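PDB 3PGV: haloacid dehalogenase-like hydrolase from Klebsiella pneumoniae subsp. pneumoniae, which probably acts as a magnesium-dependent phosphatase of the Cof family within the HAD-like hydrolase superfamily, and holds a calcium ion at its metal site in this crystal. Local coordinates for residues V121-R126 against F167-D172; W130-H135 against Y150-P155. One frame throughout, in Å; residues are numbered along the deposited sequence.

From the N terminus, strand 121-126 is the first to enter the six-stranded mixed sheet, and the chain turns from it into strand 129-132, its antiparallel neighbour. The chain then loops out and returns as strand 150-152, which settles parallel to 129-132 at the sheet's margin and closes contact 2. Only afterwards does strand 163-169 run in along the other side of 121-126, closing contact 1 around the whole of contact 2. The two loops therefore nest. Val124 O to Tyr131 N, 2.8 Å, probably links them by a hydrogen bond.

Contact 1 (V121-R126 against F167-D172); sequences VTNVYR and FFTCED
Strand 121-126 pairs antiparallel with residues 167-169, the end of strand 163-169 in this contact, the axes of these short segments 4.8 Å apart at closest approach, with Val121-Thr169 and Asn123-Phe167 as hydrogen-bonded pairs and Thr122-Phe168 as the non-hydrogen-bonded pair between them. Val121 N reaches Thr169 O at 2.9 Å, and the return bond runs from Thr169 N to Val121 O; Asn123 and Phe167 exchange a second such pair. Asn123 reinforces this ladder with its side chain: its CB stands above the middle of the Phe167 ring, 3.3 Å from the centroid, and its amide, beyond CB, lies nearly parallel to the ring toward the CE2 side, the planes 11° apart. From there ND2 makes two bonds close to its own amide plane, to Thr169 OG1 at 3.3 Å and to Phe167 O, also at 3.3 Å, the latter from above the carbonyl plane. Phe167 O thus accepts twice, from Asn123 N as well as ND2. At its other end the amide is held by Trp130 NE1 and Arg136 NH2, both donating to OD1, so its rotation is well fixed. Phe167 CG lies between the backbone N and the carbonyl carbon (chi1 56°), which carries the ring beneath Asn123 and its rim to the face of Tyr125 in a T-shaped stack, centroids 4.9 Å apart and planes at 70°. On the opposite side of the sheet Thr122 lies alongside Phe168, with OG1 3.6 Å from CD1 at the ring's edge. Beyond the strand end, Asp172 is the N-cap of helix 173-187, whose Leu179 and Met183 pack on Phe168. Strand 200-205 borders strand 163-169 on its far side, touching Phe167 through Cys200 and Glu202, while strand 129-132 flanks 121-126.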
# COMPACT_ATOMS: atom_id res chain seq x y z
N VAL A 121 8.79 7.45 -15.93
CA VAL A 121 7.80 8.51 -15.70
C VAL A 121 7.73 8.78 -14.18
O VAL A 121 7.66 7.83 -13.38
CB VAL A 121 6.39 8.14 -16.28
CG1 VAL A 121 5.33 9.14 -15.82
CG2 VAL A 121 6.43 8.06 -17.81
N THR A 122 7.82 10.06 -13.78
CA THR A 122 7.74 10.42 -12.36
C THR A 122 6.29 10.78 -11.99
O THR A 122 5.68 11.66 -12.60
CB THR A 122 8.71 11.55 -12.03
OG1 THR A 122 10.03 11.15 -12.41
CG2 THR A 122 8.68 11.95 -10.53
N ASN A 123 5.74 10.08 -10.98
CA ASN A 123 4.38 10.31 -10.51
C ASN A 123 4.39 10.85 -9.10
O ASN A 123 5.24 10.46 -8.30
CB ASN A 123 3.56 9.03 -10.58
CG ASN A 123 3.43 8.45 -11.94
OD1 ASN A 123 2.43 8.63 -12.61
ND2 ASN A 123 4.42 7.67 -12.36
N VAL A 124 3.44 11.73 -8.79
CA VAL A 124 3.36 12.36 -7.47
C VAL A 124 1.91 12.34 -6.95
O VAL A 124 0.99 12.73 -7.68
CB VAL A 124 3.91 13.83 -7.53
CG1 VAL A 124 3.78 14.52 -6.18
CG2 VAL A 124 5.35 13.86 -8.02
N TYR A 125 1.71 11.93 -5.69
CA TYR A 125 0.42 12.12 -5.02
C TYR A 125 0.55 13.29 -4.06
O TYR A 125 1.26 13.18 -3.06
CB TYR A 125 -0.03 10.87 -4.25
CG TYR A 125 -0.54 9.74 -5.13
CD1 TYR A 125 -0.86 9.95 -6.47
CD2 TYR A 125 -0.78 8.47 -4.60
CE1 TYR A 125 -1.32 8.92 -7.28
CE2 TYR A 125 -1.24 7.43 -5.39
CZ TYR A 125 -1.52 7.65 -6.74
OH TYR A 125 -1.98 6.62 -7.52
N ARG A 126 0.01 14.46 -4.45
CA ARG A 126 -0.01 15.64 -3.61
C ARG A 126 -1.42 15.85 -3.13
O ARG A 126 -2.30 16.18 -3.93
CB ARG A 126 0.47 16.87 -4.38
CG ARG A 126 0.52 18.11 -3.51
CD ARG A 126 1.01 19.33 -4.27
NE ARG A 126 1.22 20.45 -3.36
CZ ARG A 126 0.25 21.24 -2.93
NH1 ARG A 126 -1.00 21.05 -3.32
NH2 ARG A 126 0.51 22.23 -2.08
N PHE A 167 6.27 8.14 -7.05
CA PHE A 167 6.52 6.81 -7.62
C PHE A 167 6.98 6.85 -9.05
O PHE A 167 6.51 7.66 -9.84
CB PHE A 167 5.32 5.87 -7.42
CG PHE A 167 3.99 6.35 -7.96
CD1 PHE A 167 3.24 7.28 -7.26
CD2 PHE A 167 3.42 5.76 -9.08
CE1 PHE A 167 1.98 7.68 -7.72
CE2 PHE A 167 2.16 6.14 -9.53
CZ PHE A 167 1.44 7.10 -8.84
N PHE A 168 7.98 6.04 -9.36
CA PHE A 168 8.61 6.00 -10.67
C PHE A 168 8.16 4.79 -11.43
O PHE A 168 8.33 3.66 -10.95
CB PHE A 168 10.14 6.02 -10.51
CG PHE A 168 10.63 7.18 -9.67
CD1 PHE A 168 10.85 8.43 -10.24
CD2 PHE A 168 10.81 7.04 -8.30
CE1 PHE A 168 11.26 9.51 -9.46
CE2 PHE A 168 11.22 8.12 -7.51
CZ PHE A 168 11.44 9.35 -8.10
N THR A 169 7.48 5.00 -12.57
CA THR A 169 6.99 3.90 -13.41
C THR A 169 7.89 3.70 -14.61
O THR A 169 8.32 4.68 -15.23
CB THR A 169 5.50 4.09 -13.78
OG1 THR A 169 5.34 5.34 -14.44
CG2 THR A 169 4.57 4.03 -12.55
N CYS A 170 8.26 2.45 -14.89
CA CYS A 170 9.16 2.07 -15.97
C CYS A 170 8.90 0.60 -16.34
O CYS A 170 8.93 -0.25 -15.46
CB CYS A 170 10.62 2.29 -15.55
SG CYS A 170 11.84 1.74 -16.77
N GLU A 171 8.68 0.30 -17.63
CA GLU A 171 8.44 -1.07 -18.10
C GLU A 171 9.65 -1.98 -17.83
O GLU A 171 9.48 -3.18 -17.59
CB GLU A 171 8.10 -1.07 -19.60
CG GLU A 171 6.75 -0.42 -19.91
CD GLU A 171 6.41 -0.31 -21.38
OE1 GLU A 171 7.19 0.32 -22.13
OE2 GLU A 171 5.31 -0.78 -21.77
N ASP A 172 10.87 -1.41 -17.85
CA ASP A 172 12.10 -2.16 -17.61
C ASP A 172 12.42 -2.16 -16.10
O ASP A 172 12.91 -1.16 -15.57
CB ASP A 172 13.27 -1.54 -18.42
CG ASP A 172 14.60 -2.28 -18.35
OD1 ASP A 172 14.71 -3.22 -17.52
OD2 ASP A 172 15.55 -1.89 -19.07

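Contact 2 (W130-H135 against Y150-P155); sequences WYMNRH and YKLYEP. With EDO (1,2-ethanediol), chain I.
The parallel pairing of strands 129-132 and 150-152, at one margin of the six-stranded sheet, brings Tyr131 beside Lys151 and Met132 beside Leu152. Lys151 bonds both ways: its N donates to Trp130 O at 2.9 Å, and its O accepts from Met132 N, also at 2.9 Å. Tyr153 N then bonds Met132 O. Such alternation, in which one residue bonds the two flanking its partner, Trp130 and Met132 around Tyr131, is the mark of a parallel ladder. Tyr150 anchors an aromatic cluster with Trp130 and His135. Its CB sits over the Trp130 six-membered ring, 3.7 Å from the centroid, and its ring turns an edge to that face with planes at 82°. Selenomethionine Met132, bent at chi3 (59°), lays CE over the centre of the Tyr150 ring, 3.5 Å from the centroid, and its selenium above it, the selenium counterpart of a Met-aromatic contact. Tyr150 OH hydrogen-bonds His135 ND1 at 2.8 Å in the imidazole plane, and Leu152 CD1 covers a face of that ring. Tyr131 and Lys151 run side by side, both polar ends reaching Glu129. A 1,2-ethanediol, probably from the crystallisation liquor, accepts a hydrogen bond from Trp130 N at its O2, 2.7 Å.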
# COMPACT_ATOMS: atom_id res chain seq x y z
N TRP A 130 -3.08 13.89 -8.39
CA TRP A 130 -2.09 13.03 -8.98
C TRP A 130 -1.37 13.77 -10.08
O TRP A 130 -2.02 14.31 -10.98
CB TRP A 130 -2.76 11.74 -9.49
CG TRP A 130 -1.92 10.89 -10.41
CD1 TRP A 130 -0.58 10.69 -10.34
CD2 TRP A 130 -2.43 9.95 -11.38
NE1 TRP A 130 -0.19 9.75 -11.29
CE2 TRP A 130 -1.32 9.25 -11.90
CE3 TRP A 130 -3.71 9.64 -11.86
CZ2 TRP A 130 -1.44 8.31 -12.93
CZ3 TRP A 130 -3.84 8.69 -12.86
CH2 TRP A 130 -2.72 8.04 -13.39
N TYR A 131 -0.04 13.91 -9.94
CA TYR A 131 0.79 14.61 -10.92
C TYR A 131 1.72 13.67 -11.63
O TYR A 131 2.15 12.66 -11.07
CB TYR A 131 1.57 15.76 -10.26
CG TYR A 131 0.70 16.95 -9.91
CD1 TYR A 131 0.06 17.02 -8.66
CD2 TYR A 131 0.47 17.97 -10.83
CE1 TYR A 131 -0.76 18.11 -8.34
CE2 TYR A 131 -0.37 19.04 -10.52
CZ TYR A 131 -0.97 19.11 -9.27
OH TYR A 131 -1.77 20.19 -8.95
N MSE A 132 2.04 13.98 -12.88
CA MSE A 132 2.91 13.17 -13.72
C MSE A 132 3.82 14.12 -14.50
O MSE A 132 3.36 15.19 -14.91
CB MSE A 132 2.05 12.37 -14.68
CG MSE A 132 2.47 10.96 -14.82
SE MSE A 132 1.20 9.91 -15.85
CE MSE A 132 1.21 10.87 -17.43
N ASN A 133 5.11 13.78 -14.63
CA ASN A 133 6.05 14.69 -15.31
C ASN A 133 5.85 14.74 -16.82
O ASN A 133 6.08 15.78 -17.44
CB ASN A 133 7.52 14.40 -14.95
CG ASN A 133 8.03 13.05 -15.38
OD1 ASN A 133 7.27 12.10 -15.57
ND2 ASN A 133 9.34 12.91 -15.40
N ARG A 134 5.35 13.64 -17.41
CA ARG A 134 5.01 13.57 -18.84
C ARG A 134 4.09 12.39 -19.11
O ARG A 134 4.04 11.46 -18.31
CB ARG A 134 6.28 13.49 -19.71
CG ARG A 134 6.99 12.16 -19.62
CD ARG A 134 8.26 12.19 -20.43
NE ARG A 134 9.44 12.27 -19.58
CZ ARG A 134 10.10 11.21 -19.14
NH1 ARG A 134 9.71 9.98 -19.50
NH2 ARG A 134 11.15 11.36 -18.35
N HIS A 135 3.35 12.42 -20.23
CA HIS A 135 2.45 11.32 -20.63
C HIS A 135 3.21 9.99 -20.67
O HIS A 135 4.35 9.94 -21.16
CB HIS A 135 1.82 11.59 -22.00
CG HIS A 135 0.96 12.82 -22.04
ND1 HIS A 135 -0.30 12.83 -21.49
CD2 HIS A 135 1.19 14.01 -22.64
CE1 HIS A 135 -0.79 14.04 -21.72
NE2 HIS A 135 0.07 14.78 -22.43
N TYR A 150 -4.51 12.33 -13.88
CA TYR A 150 -3.26 13.01 -13.60
C TYR A 150 -3.30 14.41 -14.18
O TYR A 150 -4.11 14.69 -15.08
CB TYR A 150 -2.05 12.21 -14.20
CG TYR A 150 -2.10 12.06 -15.72
CD1 TYR A 150 -1.71 13.10 -16.56
CD2 TYR A 150 -2.50 10.86 -16.31
CE1 TYR A 150 -1.80 12.99 -17.95
CE2 TYR A 150 -2.57 10.73 -17.70
CZ TYR A 150 -2.20 11.79 -18.51
OH TYR A 150 -2.24 11.66 -19.88
N LYS A 151 -2.49 15.30 -13.63
CA LYS A 151 -2.17 16.58 -14.22
C LYS A 151 -0.70 16.51 -14.57
O LYS A 151 0.06 15.85 -13.86
CB LYS A 151 -2.38 17.73 -13.21
CG LYS A 151 -3.81 18.17 -13.01
CD LYS A 151 -3.81 19.48 -12.19
CE LYS A 151 -5.16 19.89 -11.68
NZ LYS A 151 -5.05 21.06 -10.78
N LEU A 152 -0.27 17.21 -15.61
CA LEU A 152 1.15 17.26 -15.94
C LEU A 152 1.83 18.38 -15.20
O LEU A 152 1.19 19.37 -14.85
CB LEU A 152 1.35 17.44 -17.46
CG LEU A 152 0.89 16.28 -18.35
CD1 LEU A 152 1.02 16.64 -19.80
CD2 LEU A 152 1.67 15.01 -18.04
N TYR A 153 3.14 18.24 -14.94
CA TYR A 153 3.91 19.32 -14.31
C TYR A 153 5.26 19.51 -14.98
O TYR A 153 5.91 18.54 -15.35
CB TYR A 153 4.05 19.10 -12.77
CG TYR A 153 5.04 18.03 -12.38
CD1 TYR A 153 4.64 16.70 -12.25
CD2 TYR A 153 6.36 18.35 -12.07
CE1 TYR A 153 5.54 15.71 -11.84
CE2 TYR A 153 7.27 17.36 -11.69
CZ TYR A 153 6.86 16.04 -11.59
OH TYR A 153 7.75 15.07 -11.24
N GLU A 154 5.65 20.76 -15.19
CA GLU A 154 6.94 21.10 -15.76
C GLU A 154 7.94 21.40 -14.64
O GLU A 154 7.52 21.65 -13.51
CB GLU A 154 6.80 22.29 -16.72
CG GLU A 154 6.09 21.94 -18.03
CD GLU A 154 6.79 20.89 -18.88
OE1 GLU A 154 7.94 21.14 -19.31
OE2 GLU A 154 6.18 19.83 -19.14
N PRO A 155 9.26 21.27 -14.88
CA PRO A 155 10.22 21.51 -13.79
C PRO A 155 9.95 22.79 -13.01
O PRO A 155 9.76 23.84 -13.60
CB PRO A 155 11.57 21.55 -14.51
CG PRO A 155 11.38 20.70 -15.72
CD PRO A 155 9.95 20.89 -16.14
C1 EDO I . -5.42 15.69 -10.56
O1 EDO I . -6.21 16.80 -11.01
C2 EDO I . -6.23 14.88 -9.56
O2 EDO I . -5.61 13.60 -9.33